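Local coordinates for HAD superfamily hydrolase (Brucella suis biovar 1, PDB 6NQ4), which probably acts as a phosphatase of the haloacid dehalogenase superfamily, hydrolysing phosphate esters with the help of a bound metal ion, at residues C124-E127 / L128-Y131; V186-G189 / P190-I193; A213-H217 / R218-E222. All coordinates share one frame; numbering follows the deposited sequence.

Contact 1. Residues C124-E127 / L128-Y131; sequences CERE and LAIY. With EDO (1,2-ethanediol), chain E.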
loop_
_atom_site.group_PDB
_atom_site.type_symbol
_atom_site.label_atom_id
_atom_site.label_comp_id
_atom_site.label_asym_id
_atom_site.label_seq_id
_atom_site.Cartn_x
_atom_site.Cartn_y
_atom_site.Cartn_z
ATOM N N CYS A 124 -6.303 -14.572 1.682
ATOM C CA CYS A 124 -7.483 -15.123 1.029
ATOM C C CYS A 124 -7.123 -15.787 -0.304
ATOM O O CYS A 124 -5.979 -15.739 -0.772
ATOM C CB CYS A 124 -8.559 -14.051 0.871
ATOM S SG CYS A 124 -8.139 -12.789 -0.321
ATOM N N GLU A 125 -8.129 -16.420 -0.921
ATOM C CA GLU A 125 -7.919 -17.099 -2.198
ATOM C C GLU A 125 -7.557 -16.122 -3.312
ATOM O O GLU A 125 -6.680 -16.410 -4.132
ATOM C CB GLU A 125 -9.168 -17.882 -2.571
ATOM C CG GLU A 125 -8.960 -18.798 -3.750
ATOM C CD GLU A 125 -10.195 -19.600 -4.075
ATOM O OE1 GLU A 125 -10.490 -19.757 -5.275
ATOM O OE2 GLU A 125 -10.872 -20.065 -3.132
ATOM N N ARG A 126 -8.210 -14.962 -3.362
ATOM C CA ARG A 126 -7.920 -14.019 -4.437
ATOM C C ARG A 126 -6.470 -13.559 -4.370
ATOM O O ARG A 126 -5.821 -13.339 -5.405
ATOM C CB ARG A 126 -8.883 -12.834 -4.359
ATOM C CG ARG A 126 -8.564 -11.688 -5.302
ATOM C CD ARG A 126 -8.487 -12.151 -6.756
ATOM N NE ARG A 126 -8.251 -10.999 -7.617
ATOM C CZ ARG A 126 -7.685 -11.044 -8.817
ATOM N NH1 ARG A 126 -7.264 -12.203 -9.333
ATOM N NH2 ARG A 126 -7.527 -9.912 -9.481
ATOM N N GLU A 127 -5.943 -13.415 -3.159
ATOM C CA GLU A 127 -4.581 -12.940 -2.965
ATOM C C GLU A 127 -3.519 -13.933 -3.429
ATOM O O GLU A 127 -2.343 -13.564 -3.471
ATOM C CB GLU A 127 -4.391 -12.518 -1.499
ATOM C CG GLU A 127 -4.985 -11.127 -1.195
ATOM C CD GLU A 127 -5.249 -10.861 0.290
ATOM O OE1 GLU A 127 -4.991 -11.737 1.151
ATOM O OE2 GLU A 127 -5.739 -9.751 0.585
ATOM N N LEU A 128 -3.898 -15.160 -3.798
ATOM C CA LEU A 128 -2.948 -16.075 -4.442
ATOM C C LEU A 128 -2.416 -15.545 -5.776
ATOM O O LEU A 128 -1.418 -16.073 -6.292
ATOM C CB LEU A 128 -3.600 -17.443 -4.683
ATOM C CG LEU A 128 -4.035 -18.212 -3.433
ATOM C CD1 LEU A 128 -4.795 -19.478 -3.867
ATOM C CD2 LEU A 128 -2.831 -18.553 -2.587
ATOM N N ALA A 129 -3.052 -14.522 -6.351
ATOM C CA ALA A 129 -2.551 -13.912 -7.579
ATOM C C ALA A 129 -1.104 -13.422 -7.459
ATOM O O ALA A 129 -0.398 -13.350 -8.478
ATOM C CB ALA A 129 -3.488 -12.773 -7.992
ATOM N N ILE A 130 -0.642 -13.105 -6.245
ATOM C CA ILE A 130 0.720 -12.617 -6.051
ATOM C C ILE A 130 1.775 -13.638 -6.479
ATOM O O ILE A 130 2.908 -13.256 -6.798
ATOM C CB ILE A 130 0.916 -12.175 -4.574
ATOM C CG1 ILE A 130 2.144 -11.262 -4.420
ATOM C CG2 ILE A 130 0.980 -13.406 -3.652
ATOM C CD1 ILE A 130 2.272 -10.635 -3.027
ATOM N N TYR A 131 1.437 -14.932 -6.502
ATOM C CA TYR A 131 2.415 -15.969 -6.832
ATOM C C TYR A 131 2.484 -16.293 -8.312
ATOM O O TYR A 131 3.329 -17.108 -8.705
ATOM C CB TYR A 131 2.111 -17.273 -6.072
ATOM C CG TYR A 131 1.976 -17.062 -4.588
ATOM C CD1 TYR A 131 3.087 -16.746 -3.807
ATOM C CD2 TYR A 131 0.738 -17.167 -3.968
ATOM C CE1 TYR A 131 2.959 -16.515 -2.444
ATOM C CE2 TYR A 131 0.596 -16.942 -2.596
ATOM C CZ TYR A 131 1.712 -16.628 -1.845
ATOM O OH TYR A 131 1.590 -16.398 -0.492
HETATM C C1 EDO E . -7.082 -7.174 2.209
HETATM O O1 EDO E . -6.136 -8.091 2.766
HETATM C C2 EDO E . -7.189 -5.955 3.111
HETATM O O2 EDO E . -5.964 -5.226 3.053
#
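Leu128, Ala129 and Ile130 each give their backbone N-H to a carbonyl three residues back, those of Glu125, Arg126 and Glu127, so the chain winds through one turn after another of a 3-10 helix. The bonds lengthen a little along it: Leu128 N lies 3.1 Å from Glu125 O, and Ile130 N lies 3.3 Å from Glu127 O. Leu128 hangs its side chain beside the first of these carbonyls, with CG 3.3 Å from Glu125 O, and from there it packs onto His121 and Leu138. Arg126 starts with CG anti to the backbone N (chi1 172°) and then bends at chi2, which carries the guanidinium forward along the helix until NH1 stands 4.0 Å from Ala129 CB, a loose van der Waals contact, oblique to the guanidinium plane. On the inward side, Ile130 sets CG2 3.3 Å from Glu127 O; the same methyl sits over the centre of the Tyr131 ring, whose OH is hydrogen-bonded to His121 ND1. Glu127 is the polar anchor. Its OE1 takes the N-H of Cys124 from above the carboxylate plane, at 3.2 Å, and also bonds Thr150 OG1, while OE2 receives O1 of an ethanediol at 2.8 Å. Several partners thus restrain the rotation of the carboxylate. A weak bond runs the other way, from Glu127 N to Cys124 SG at 3.6 Å, so that residues 124 and 127 answer each other reciprocally, a pattern that recalls a capping box with a thiol in place of the usual hydroxyl. The whole is a short 3-10 helix at the surface, part of the link between parallel strands 118-122 and 137-138 in the five-stranded sheet, which is consistent with the alpha/beta cap domain of this branch of the haloacid dehalogenase superfamily.

Contact 2. Residues V186-G189 / P190-I193; sequences VERG and PRLI
The guanidinium of Arg188 carries Ile193 on one face, with CG1 3.9 Å above the plane near its centre, while the guanidinium of Arg191 has Arg188 O over one face at 3.8 Å; the two planes are turned 63° apart. Both arginines belong to a beta hairpin with a two-residue loop, strands 185-188 and 191-194 joined by a type II' turn through Gly189 and Pro190. The positive phi of Gly189, 54°, suits the first corner of such a turn. Although the arginines come close, NH2 of Arg191 lies alongside the aliphatic part of Arg188, 3.5 Å from its CD, and their charged ends go to acids: Glu156 bridges Arg188 NH1 and Arg191 NH2, with Asp155 and Glu51 as further partners. These carboxylates probably offset the like charges. On the same face of the hairpin, Arg188 and Ile193 cross at about a right angle, and Val186 CG1 rests 4.1 Å from Ile193 CB. Glu187 and Leu192 occupy the opposite face as a non-hydrogen-bonded pair. Val186 also touches Trp44 and lies near the bound phosphate, which places the open end of the hairpin beside the probable active site. There Val186 and Ile193 exchange two backbone bonds, Val186 N to Ile193 O at 2.9 Å and Ile193 N to Val186 O at 2.8 Å, the latter nearly along the C=O axis.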
loop_
_atom_site.group_PDB
_atom_site.type_symbol
_atom_site.label_atom_id
_atom_site.label_comp_id
_atom_site.label_asym_id
_atom_site.label_seq_id
_atom_site.Cartn_x
_atom_site.Cartn_y
_atom_site.Cartn_z
ATOM N N VAL A 186 -7.462 -1.181 6.961
ATOM C CA VAL A 186 -7.883 -0.453 5.772
ATOM C C VAL A 186 -9.385 -0.252 5.855
ATOM O O VAL A 186 -10.105 -1.036 6.482
ATOM C CB VAL A 186 -7.497 -1.215 4.471
ATOM C CG1 VAL A 186 -8.317 -2.490 4.313
ATOM C CG2 VAL A 186 -7.616 -0.326 3.219
ATOM N N GLU A 187 -9.863 0.803 5.228
ATOM C CA GLU A 187 -11.302 0.976 5.150
ATOM C C GLU A 187 -11.892 0.081 4.064
ATOM O O GLU A 187 -11.231 -0.276 3.073
ATOM C CB GLU A 187 -11.665 2.437 4.900
ATOM C CG GLU A 187 -11.077 2.994 3.620
ATOM C CD GLU A 187 -9.745 3.667 3.863
ATOM O OE1 GLU A 187 -8.687 2.989 3.714
ATOM O OE2 GLU A 187 -9.770 4.878 4.231
ATOM N N ARG A 188 -13.131 -0.303 4.270
ATOM C CA ARG A 188 -13.922 -0.997 3.256
ATOM C C ARG A 188 -15.331 -0.442 3.410
ATOM O O ARG A 188 -16.085 -0.872 4.293
ATOM C CB ARG A 188 -13.884 -2.510 3.434
ATOM C CG ARG A 188 -14.428 -3.251 2.202
ATOM C CD ARG A 188 -14.208 -4.759 2.343
ATOM N NE ARG A 188 -12.794 -5.096 2.228
ATOM C CZ ARG A 188 -12.253 -6.213 2.705
ATOM N NH1 ARG A 188 -13.011 -7.103 3.323
ATOM N NH2 ARG A 188 -10.956 -6.435 2.563
ATOM N N GLY A 189 -15.651 0.564 2.601
ATOM C CA GLY A 189 -16.835 1.346 2.841
ATOM C C GLY A 189 -16.783 1.875 4.259
ATOM O O GLY A 189 -15.778 2.453 4.684
ATOM N N PRO A 190 -17.841 1.622 5.038
ATOM C CA PRO A 190 -17.896 2.124 6.415
ATOM C C PRO A 190 -17.102 1.302 7.411
ATOM O O PRO A 190 -16.981 1.731 8.566
ATOM C CB PRO A 190 -19.395 2.027 6.746
ATOM C CG PRO A 190 -19.824 0.796 5.989
ATOM C CD PRO A 190 -19.071 0.900 4.669
ATOM N N ARG A 191 -16.596 0.135 7.024
ATOM C CA ARG A 191 -15.940 -0.778 7.948
ATOM C C ARG A 191 -14.430 -0.528 7.992
ATOM O O ARG A 191 -13.836 0.027 7.057
ATOM C CB ARG A 191 -16.213 -2.232 7.527
ATOM C CG ARG A 191 -17.685 -2.636 7.676
ATOM C CD ARG A 191 -17.991 -4.117 7.358
ATOM N NE ARG A 191 -17.489 -4.553 6.049
ATOM C CZ ARG A 191 -17.981 -4.170 4.875
ATOM N NH1 ARG A 191 -19.009 -3.329 4.809
ATOM N NH2 ARG A 191 -17.436 -4.628 3.756
ATOM N N LEU A 192 -13.806 -0.953 9.094
ATOM C CA LEU A 192 -12.352 -1.080 9.198
ATOM C C LEU A 192 -12.002 -2.560 9.215
ATOM O O LEU A 192 -12.630 -3.343 9.947
ATOM C CB LEU A 192 -11.809 -0.382 10.452
ATOM C CG LEU A 192 -11.863 1.147 10.384
ATOM C CD1 LEU A 192 -11.709 1.782 11.760
ATOM C CD2 LEU A 192 -10.770 1.621 9.460
ATOM N N ILE A 193 -11.027 -2.939 8.389
ATOM C CA ILE A 193 -10.668 -4.327 8.134
ATOM C C ILE A 193 -9.198 -4.520 8.482
ATOM O O ILE A 193 -8.345 -3.726 8.066
ATOM C CB ILE A 193 -10.894 -4.639 6.642
ATOM C CG1 ILE A 193 -12.342 -4.337 6.227
ATOM C CG2 ILE A 193 -10.513 -6.065 6.325
ATOM C CD1 ILE A 193 -13.368 -5.215 6.898
#

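Contact 3. Residues A213-H217 / R218-E222; sequences AGKPH and RPIYE. With PO4 (phosphate ion), chain G.
Lys215 turns CG anti to its own carbonyl carbon (chi1 -59°) and kinks at chi3, which carries its stem across the hydroxyl end of Tyr221 before the ammonium group runs on to the phosphate. CG lies 3.5 Å from Tyr221 OH, the two side chains crossing at roughly a right angle. Ile220 supplies the other wall: with CG1 anti to the backbone N (chi1 -164°), its CG2 is thrown back at the loop, where it sits 3.7 Å from Lys215 CG and 3.5 Å from His217 O. That same carbonyl oxygen meets the Tyr221 ring at its edge and in its plane, 3.3 Å from CD2. The loop, which contains a cis peptide before Pro216, folds over the first turn of helix 218-232. At its start, Ala213 O takes a weak bond from Ile220 N, and the Ala213 methyl packs 4.0 Å from Pro219 CB, a short apolar seam that Val107 and Leu111 extend.

What this packing positions is Lys215 NZ, which bonds phosphate O4 at 2.8 Å. Asp42 and Asp251 form salt bridges to NZ and, with Val74 O and the phosphate oxygen, fix its position. The phosphate is held as well by Thr75 OG1 and by the backbone N-H groups of Asn76 and Trp44, and Asp42 and Trp44 also belong to the sodium site. A lysine set just before a helix and reaching this phosphate pocket is consistent with the motif III lysine of haloacid dehalogenase phosphatases.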
loop_
_atom_site.group_PDB
_atom_site.type_symbol
_atom_site.label_atom_id
_atom_site.label_comp_id
_atom_site.label_asym_id
_atom_site.label_seq_id
_atom_site.Cartn_x
_atom_site.Cartn_y
_atom_site.Cartn_z
ATOM N N ALA A 213 8.223 -4.700 1.869
ATOM C CA ALA A 213 8.652 -3.880 0.744
ATOM C C ALA A 213 7.727 -2.714 0.429
ATOM O O ALA A 213 8.157 -1.793 -0.277
ATOM C CB ALA A 213 8.806 -4.744 -0.522
ATOM N N GLY A 214 6.490 -2.710 0.950
ATOM C CA GLY A 214 5.541 -1.645 0.689
ATOM C C GLY A 214 5.835 -0.392 1.506
ATOM O O GLY A 214 6.821 -0.310 2.236
ATOM N N LYS A 215 4.957 0.617 1.359
ATOM C CA LYS A 215 5.145 1.881 2.068
ATOM C C LYS A 215 5.163 1.621 3.569
ATOM O O LYS A 215 4.306 0.891 4.070
ATOM C CB LYS A 215 3.992 2.850 1.770
ATOM C CG LYS A 215 3.819 3.195 0.279
ATOM C CD LYS A 215 2.616 4.113 0.020
ATOM C CE LYS A 215 1.288 3.397 0.239
ATOM N NZ LYS A 215 0.120 4.227 -0.194
ATOM N N PRO A 216 6.076 2.259 4.332
ATOM C CA PRO A 216 6.986 3.362 3.987
ATOM C C PRO A 216 8.364 2.918 3.486
ATOM O O PRO A 216 9.263 3.761 3.371
ATOM C CB PRO A 216 7.182 4.055 5.333
ATOM C CG PRO A 216 7.167 2.886 6.319
ATOM C CD PRO A 216 6.100 1.949 5.776
ATOM N N HIS A 217 8.529 1.632 3.179
ATOM C CA HIS A 217 9.846 1.118 2.823
ATOM C C HIS A 217 10.224 1.518 1.398
ATOM O O HIS A 217 9.371 1.754 0.527
ATOM C CB HIS A 217 9.889 -0.395 3.032
ATOM C CG HIS A 217 9.427 -0.797 4.396
ATOM N ND1 HIS A 217 10.253 -0.759 5.498
ATOM C CD2 HIS A 217 8.214 -1.198 4.844
ATOM C CE1 HIS A 217 9.574 -1.143 6.566
ATOM N NE2 HIS A 217 8.330 -1.403 6.198
ATOM N N ARG A 218 11.536 1.569 1.162
ATOM C CA ARG A 218 12.034 2.124 -0.093
ATOM C C ARG A 218 11.646 1.350 -1.351
ATOM O O ARG A 218 11.454 2.001 -2.390
ATOM C CB ARG A 218 13.550 2.329 -0.013
ATOM C CG ARG A 218 14.083 3.136 -1.177
ATOM C CD ARG A 218 15.578 3.242 -1.125
ATOM N NE ARG A 218 16.011 3.954 0.060
ATOM C CZ ARG A 218 17.213 3.811 0.608
ATOM N NH1 ARG A 218 18.095 2.975 0.075
ATOM N NH2 ARG A 218 17.532 4.494 1.696
ATOM N N PRO A 219 11.541 0.002 -1.355
ATOM C CA PRO A 219 11.355 -0.681 -2.655
ATOM C C PRO A 219 10.158 -0.205 -3.453
ATOM O O PRO A 219 10.255 -0.064 -4.681
ATOM C CB PRO A 219 11.262 -2.158 -2.274
ATOM C CG PRO A 219 12.124 -2.254 -1.051
ATOM C CD PRO A 219 11.814 -0.979 -0.286
ATOM N N ILE A 220 9.030 0.071 -2.804
ATOM C CA ILE A 220 7.871 0.509 -3.575
ATOM C C ILE A 220 8.108 1.886 -4.187
ATOM O O ILE A 220 7.655 2.157 -5.313
ATOM C CB ILE A 220 6.592 0.438 -2.712
ATOM C CG1 ILE A 220 5.341 0.507 -3.603
ATOM C CG2 ILE A 220 6.581 1.512 -1.611
ATOM C CD1 ILE A 220 4.044 0.280 -2.836
ATOM N N TYR A 221 8.851 2.759 -3.488
ATOM C CA TYR A 221 9.166 4.083 -4.026
ATOM C C TYR A 221 10.119 3.982 -5.198
ATOM O O TYR A 221 9.965 4.710 -6.181
ATOM C CB TYR A 221 9.720 5.003 -2.926
ATOM C CG TYR A 221 8.626 5.380 -1.967
ATOM C CD1 TYR A 221 7.747 6.421 -2.264
ATOM C CD2 TYR A 221 8.391 4.630 -0.821
ATOM C CE1 TYR A 221 6.694 6.737 -1.413
ATOM C CE2 TYR A 221 7.341 4.922 0.009
ATOM C CZ TYR A 221 6.495 5.978 -0.288
ATOM O OH TYR A 221 5.429 6.280 0.542
ATOM N N GLU A 222 11.103 3.083 -5.119
ATOM C CA GLU A 222 12.005 2.898 -6.251
ATOM C C GLU A 222 11.255 2.363 -7.463
ATOM O O GLU A 222 11.544 2.746 -8.604
ATOM C CB GLU A 222 13.170 1.991 -5.847
ATOM C CG GLU A 222 14.170 2.690 -4.926
ATOM C CD GLU A 222 15.242 1.767 -4.381
ATOM O OE1 GLU A 222 15.024 0.538 -4.356
ATOM O OE2 GLU A 222 16.308 2.279 -3.972
HETATM P P PO4 G . -3.274 2.303 0.484
HETATM O O1 PO4 G . -3.778 3.498 1.292
HETATM O O2 PO4 G . -3.912 2.287 -0.894
HETATM O O3 PO4 G . -3.852 1.156 1.335
HETATM O O4 PO4 G . -1.767 2.239 0.498
#

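Contact 3 lies nearest the middle of the chain, its loop and helix start mostly buried; contact 1 is a surface 3-10 helix, and contact 2 is a partly buried hairpin between these extremes. They hold different elements: contact 1 follows strand 118-122 of the five-stranded sheet, contact 2 is a hairpin in its own small sheet, and contact 3 leads from edge strand 210-212 of that five-stranded sheet into helix 218-232. Backbone bonds dominate contacts 1 and 2, apolar packing contact 3. Arginines are paired with acids in contact 2, whereas the lysine of contact 3 is shared between acids and a phosphate. The ethanediol bound by Glu127 of contact 1 puts O2 3.8 Å from Val186 CG1 of contact 2.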